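Local coordinates for catalase (Corynebacterium glutamicum atcc 13032, PDB 4B7H), which breaks down hydrogen peroxide into water and oxygen at a haem group and is inhibited by nitric oxide, at the interface of chains A and B. Numbering follows the deposited sequence. Chains: chain A/B, Catalase.

Contact 1: the interface of chains A and B. Residues chain A 152-153, 155-156, 347; chain B 52, 55-56, 59.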
loop_
_atom_site.group_PDB
_atom_site.type_symbol
_atom_site.label_atom_id
_atom_site.label_comp_id
_atom_site.label_asym_id
_atom_site.label_seq_id
_atom_site.Cartn_x
_atom_site.Cartn_y
_atom_site.Cartn_z
ATOM N N GLY A 152 18.606 -5.727 20.363
ATOM C CA GLY A 152 17.601 -5.173 19.475
ATOM C C GLY A 152 16.193 -5.207 20.028
ATOM O O GLY A 152 15.342 -4.425 19.602
ATOM N N MET A 153 15.939 -6.103 20.979
ATOM C CA MET A 153 14.635 -6.167 21.625
ATOM C C MET A 153 14.254 -4.807 22.232
ATOM O O MET A 153 13.072 -4.469 22.312
ATOM C CB MET A 153 14.641 -7.241 22.716
ATOM C CG MET A 153 13.291 -7.433 23.405
ATOM S SD MET A 153 11.983 -7.981 22.287
ATOM C CE MET A 153 12.318 -9.743 22.268
ATOM N N PHE A 155 15.296 -1.749 21.098
ATOM C CA PHE A 155 15.423 -0.625 20.178
ATOM C C PHE A 155 14.122 0.178 19.985
ATOM O O PHE A 155 14.155 1.414 20.069
ATOM C CB PHE A 155 16.050 -1.097 18.863
ATOM C CG PHE A 155 16.153 -0.034 17.818
ATOM C CD1 PHE A 155 17.165 0.909 17.859
ATOM C CD2 PHE A 155 15.248 0.002 16.771
ATOM C CE1 PHE A 155 17.274 1.876 16.868
ATOM C CE2 PHE A 155 15.342 0.964 15.784
ATOM C CZ PHE A 155 16.360 1.897 15.826
ATOM N N PRO A 156 12.976 -0.500 19.755
ATOM C CA PRO A 156 11.740 0.289 19.622
ATOM C C PRO A 156 11.389 1.064 20.895
ATOM O O PRO A 156 10.806 2.138 20.801
ATOM C CB PRO A 156 10.680 -0.770 19.294
ATOM C CG PRO A 156 11.465 -1.834 18.573
ATOM C CD PRO A 156 12.752 -1.908 19.372
ATOM N N ALA A 347 19.844 -7.984 14.838
ATOM C CA ALA A 347 18.498 -7.454 14.637
ATOM C C ALA A 347 18.438 -6.508 13.431
ATOM O O ALA A 347 17.492 -6.567 12.638
ATOM C CB ALA A 347 18.002 -6.754 15.898
ATOM N N LEU B 52 10.341 -10.672 19.252
ATOM C CA LEU B 52 11.330 -9.755 18.675
ATOM C C LEU B 52 10.910 -9.308 17.281
ATOM O O LEU B 52 10.878 -8.114 16.978
ATOM C CB LEU B 52 12.711 -10.405 18.606
ATOM C CG LEU B 52 13.792 -9.554 17.927
ATOM C CD1 LEU B 52 14.183 -8.327 18.755
ATOM C CD2 LEU B 52 15.013 -10.405 17.598
ATOM N N LYS B 55 7.675 -7.145 17.220
ATOM C CA LYS B 55 7.937 -5.831 17.792
ATOM C C LYS B 55 8.699 -4.974 16.779
ATOM O O LYS B 55 8.343 -3.820 16.537
ATOM C CB LYS B 55 8.747 -5.991 19.083
ATOM C CG LYS B 55 8.990 -4.707 19.872
ATOM C CD LYS B 55 9.589 -5.065 21.234
ATOM C CE LYS B 55 9.874 -3.843 22.099
ATOM N NZ LYS B 55 10.452 -4.235 23.421
ATOM N N LEU B 56 9.742 -5.541 16.176
ATOM C CA LEU B 56 10.497 -4.810 15.161
ATOM C C LEU B 56 9.664 -4.527 13.902
ATOM O O LEU B 56 9.732 -3.423 13.339
ATOM C CB LEU B 56 11.773 -5.558 14.776
ATOM C CG LEU B 56 12.847 -5.699 15.848
ATOM C CD1 LEU B 56 13.963 -6.601 15.323
ATOM C CD2 LEU B 56 13.394 -4.327 16.260
ATOM N N PHE B 59 7.016 -1.838 14.527
ATOM C CA PHE B 59 7.774 -0.594 14.639
ATOM C C PHE B 59 8.120 -0.064 13.245
ATOM O O PHE B 59 7.957 1.128 12.962
ATOM C CB PHE B 59 9.043 -0.853 15.452
ATOM C CG PHE B 59 10.035 0.273 15.434
ATOM C CD1 PHE B 59 9.951 1.307 16.357
ATOM C CD2 PHE B 59 11.069 0.282 14.507
ATOM C CE1 PHE B 59 10.891 2.344 16.355
ATOM C CE2 PHE B 59 12.006 1.308 14.492
ATOM C CZ PHE B 59 11.917 2.338 15.422
#
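B:Phe59 and A:Phe155 meet edge to face, with ring planes 71° apart. The CE2 corner of A:Phe155 comes to the CE2–CZ side of the other ring, 3.6 Å from B:Phe59 CE2. A:Pro156 packs on the same face of B:Phe59, at the CG–CD1 end, where CD1 is 3.7 Å from the proline CB. With CG anti to the backbone N (chi1 169°), B:Phe59 reaches across to both of these successive residues at the start of helix 155-162.

A:Pro156 also packs on B:Leu56. Its CG is 3.9 Å from B:Leu56 CD2. The other methyl, CD1, points to A:Ala347 CB at 4.1 Å. The two branches of B:Leu56 thus touch two separate helices of chain A. One turn back, B:Leu52 CD1 reaches the backbone of A:Met153, 3.6 Å from its CA.

B:Lys55 gives the patch a polar bond. Its extended chain passes A:Met153 SD and carries NZ to the A:Met153 carbonyl O at 2.9 Å. The C=O...N angle is 158°, with the donor tilted from the carbonyl plane.

All four chain B residues lie on helix 50-59. They meet the 3-10 turn 152-154, the start of helix 155-162 and helix 343-359. The last helix carries A:Tyr352, the proximal haem ligand of the catalase family. A:Phe155 belongs to the nitric oxide pocket, so the patch backs closely onto the haem site.

Contact 2: the interface of chains A and B. Residues chain A 32-36, 49, 51-52, 55; chain B 153, 157.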
loop_
_atom_site.group_PDB
_atom_site.type_symbol
_atom_site.label_atom_id
_atom_site.label_comp_id
_atom_site.label_asym_id
_atom_site.label_seq_id
_atom_site.Cartn_x
_atom_site.Cartn_y
_atom_site.Cartn_z
ATOM N N SER A 32 -4.098 22.959 -21.006
ATOM C CA SER A 32 -3.782 24.046 -20.078
ATOM C C SER A 32 -3.311 23.563 -18.717
ATOM O O SER A 32 -3.840 22.584 -18.171
ATOM C CB SER A 32 -4.996 24.968 -19.894
ATOM O OG SER A 32 -4.677 26.105 -19.099
ATOM N N GLU A 33 -2.330 24.281 -18.171
ATOM C CA GLU A 33 -1.900 24.093 -16.789
ATOM C C GLU A 33 -2.552 25.125 -15.878
ATOM O O GLU A 33 -2.268 25.153 -14.682
ATOM C CB GLU A 33 -0.379 24.237 -16.667
ATOM C CG GLU A 33 0.432 23.220 -17.451
ATOM C CD GLU A 33 0.316 21.799 -16.918
ATOM O OE1 GLU A 33 -0.427 21.556 -15.931
ATOM O OE2 GLU A 33 1.000 20.914 -17.477
ATOM N N ASN A 34 -3.408 25.972 -16.455
ATOM C CA ASN A 34 -3.944 27.142 -15.766
ATOM C C ASN A 34 -5.449 27.147 -15.518
ATOM O O ASN A 34 -5.908 27.679 -14.503
ATOM C CB ASN A 34 -3.580 28.417 -16.538
ATOM C CG ASN A 34 -2.079 28.687 -16.559
ATOM O OD1 ASN A 34 -1.328 28.202 -15.699
ATOM N ND2 ASN A 34 -1.631 29.473 -17.540
ATOM N N ILE A 35 -6.221 26.598 -16.453
ATOM C CA ILE A 35 -7.677 26.714 -16.400
ATOM C C ILE A 35 -8.301 25.348 -16.587
ATOM O O ILE A 35 -7.918 24.615 -17.503
ATOM C CB ILE A 35 -8.205 27.660 -17.509
ATOM C CG1 ILE A 35 -7.536 29.037 -17.398
ATOM C CG2 ILE A 35 -9.737 27.754 -17.465
ATOM C CD1 ILE A 35 -7.996 30.043 -18.438
ATOM N N SER A 36 -9.247 25.009 -15.712
ATOM C CA SER A 36 -9.962 23.735 -15.797
ATOM C C SER A 36 -11.267 23.879 -16.577
ATOM O O SER A 36 -11.806 24.989 -16.712
ATOM C CB SER A 36 -10.207 23.144 -14.399
ATOM O OG SER A 36 -10.905 24.048 -13.551
ATOM N N ASP A 49 -12.261 16.448 -17.203
ATOM C CA ASP A 49 -11.016 17.175 -17.412
ATOM C C ASP A 49 -9.912 16.193 -17.016
ATOM O O ASP A 49 -9.540 16.088 -15.840
ATOM C CB ASP A 49 -10.956 18.473 -16.603
ATOM C CG ASP A 49 -9.775 19.339 -17.003
ATOM O OD1 ASP A 49 -8.735 18.748 -17.379
ATOM O OD2 ASP A 49 -9.878 20.592 -16.963
ATOM N N HIS A 51 -6.676 15.850 -17.625
ATOM C CA HIS A 51 -5.449 16.399 -17.068
ATOM C C HIS A 51 -5.637 16.918 -15.642
ATOM O O HIS A 51 -4.794 16.675 -14.781
ATOM C CB HIS A 51 -4.872 17.488 -17.970
ATOM C CG HIS A 51 -3.617 18.094 -17.432
ATOM N ND1 HIS A 51 -2.500 17.342 -17.136
ATOM C CD2 HIS A 51 -3.306 19.375 -17.121
ATOM C CE1 HIS A 51 -1.553 18.137 -16.665
ATOM N NE2 HIS A 51 -2.018 19.374 -16.647
ATOM N N LEU A 52 -6.740 17.611 -15.373
ATOM C CA LEU A 52 -6.987 18.100 -14.013
ATOM C C LEU A 52 -6.944 16.960 -13.002
ATOM O O LEU A 52 -6.267 17.042 -11.972
ATOM C CB LEU A 52 -8.337 18.807 -13.915
ATOM C CG LEU A 52 -8.752 19.238 -12.506
ATOM C CD1 LEU A 52 -7.867 20.369 -12.008
ATOM C CD2 LEU A 52 -10.234 19.636 -12.492
ATOM N N LYS A 55 -3.399 15.359 -12.690
ATOM C CA LYS A 55 -2.516 16.279 -11.981
ATOM C C LYS A 55 -2.795 16.279 -10.476
ATOM O O LYS A 55 -1.877 16.167 -9.663
ATOM C CB LYS A 55 -2.693 17.686 -12.568
ATOM C CG LYS A 55 -1.712 18.738 -12.066
ATOM C CD LYS A 55 -1.822 20.010 -12.912
ATOM C CE LYS A 55 -0.865 21.105 -12.450
ATOM N NZ LYS A 55 -1.039 22.327 -13.311
ATOM N N MET B 153 -6.773 23.742 -11.096
ATOM C CA MET B 153 -5.734 23.310 -12.025
ATOM C C MET B 153 -4.358 23.815 -11.581
ATOM O O MET B 153 -3.338 23.172 -11.828
ATOM C CB MET B 153 -6.064 23.802 -13.436
ATOM C CG MET B 153 -5.075 23.346 -14.500
ATOM S SD MET B 153 -4.950 21.556 -14.698
ATOM C CE MET B 153 -6.323 21.286 -15.814
ATOM N N ASP B 157 0.773 23.428 -8.659
ATOM C CA ASP B 157 1.855 24.369 -8.965
ATOM C C ASP B 157 2.188 25.222 -7.757
ATOM O O ASP B 157 3.359 25.369 -7.392
ATOM C CB ASP B 157 1.488 25.266 -10.153
ATOM C CG ASP B 157 1.262 24.471 -11.412
ATOM O OD1 ASP B 157 2.201 23.760 -11.818
ATOM O OD2 ASP B 157 0.143 24.520 -11.979
#
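B:Met153 inserts its side chain between the loop 32-36 and the start of helix 50-59 of chain A. CG is anti to the backbone N (chi1 -177°), and the chain then bends at both later torsions. These bends lead SD past the rim of A:His51, 3.7 Å from CD2. The methionine and histidine side chains cross at about a right angle. The end methyl CE lies 3.7 Å from A:Leu52 CB and also near A:Ser32 O and the A:Asp49 carboxylate. On the loop side, CG packs by the backbone of A:Glu33.

The extended chain of A:Lys55 crosses B:Met153 at about a right angle, with CD near SD, and crosses B:Asp157 in the same way. Its NZ makes a salt bridge to B:Asp157 OD2 at 2.8 Å, on the syn side but tilted out of the carboxylate plane. It also donates to the B:Met153 carbonyl and forms a salt bridge with A:Glu33 OE1 of its own chain at 2.8 Å. Three oxygens thus grip one ammonium group. Its positive charge probably offsets the repulsion between the two carboxylates, whose OE1 and OD2 are 5.0 Å apart.

A:Glu33 OE1 is gripped twice. A:His51 NE2 donates to it at 2.8 Å, nearly straight and in the imidazole plane. The histidine and lysine donors come from opposite faces of the carboxylate. Behind them, A:Ser32 OG accepts from the backbone N of A:Asn34 and A:Ile35 and shapes the loop. A:Asp49 OD1 accepts from A:Leu52 N and caps the helix start.

The site pins an N-terminal segment of one subunit onto its neighbour, and probably helps hold the catalase tetramer together.

Contacts 1 and 2 are about 46 Å apart, measured between the centres of their C-alpha atoms. They show twin copies of one patch of a two-fold symmetric interface, with the chains exchanged. In both, helix 50-59 of one chain meets the 152-154 turn and helix 155-162 of the other. Leu52, Lys55 and Met153 occur in each. Contact 1 gives more of the apolar part, on the side of the haem pocket residue Phe155. Contact 2 adds the loop 32-36, His51 and the carboxylates of Glu33 and Asp157. Each subunit gives its N-terminal region to the other, a reciprocal exchange that would tie the pair together within the deposited tetramer.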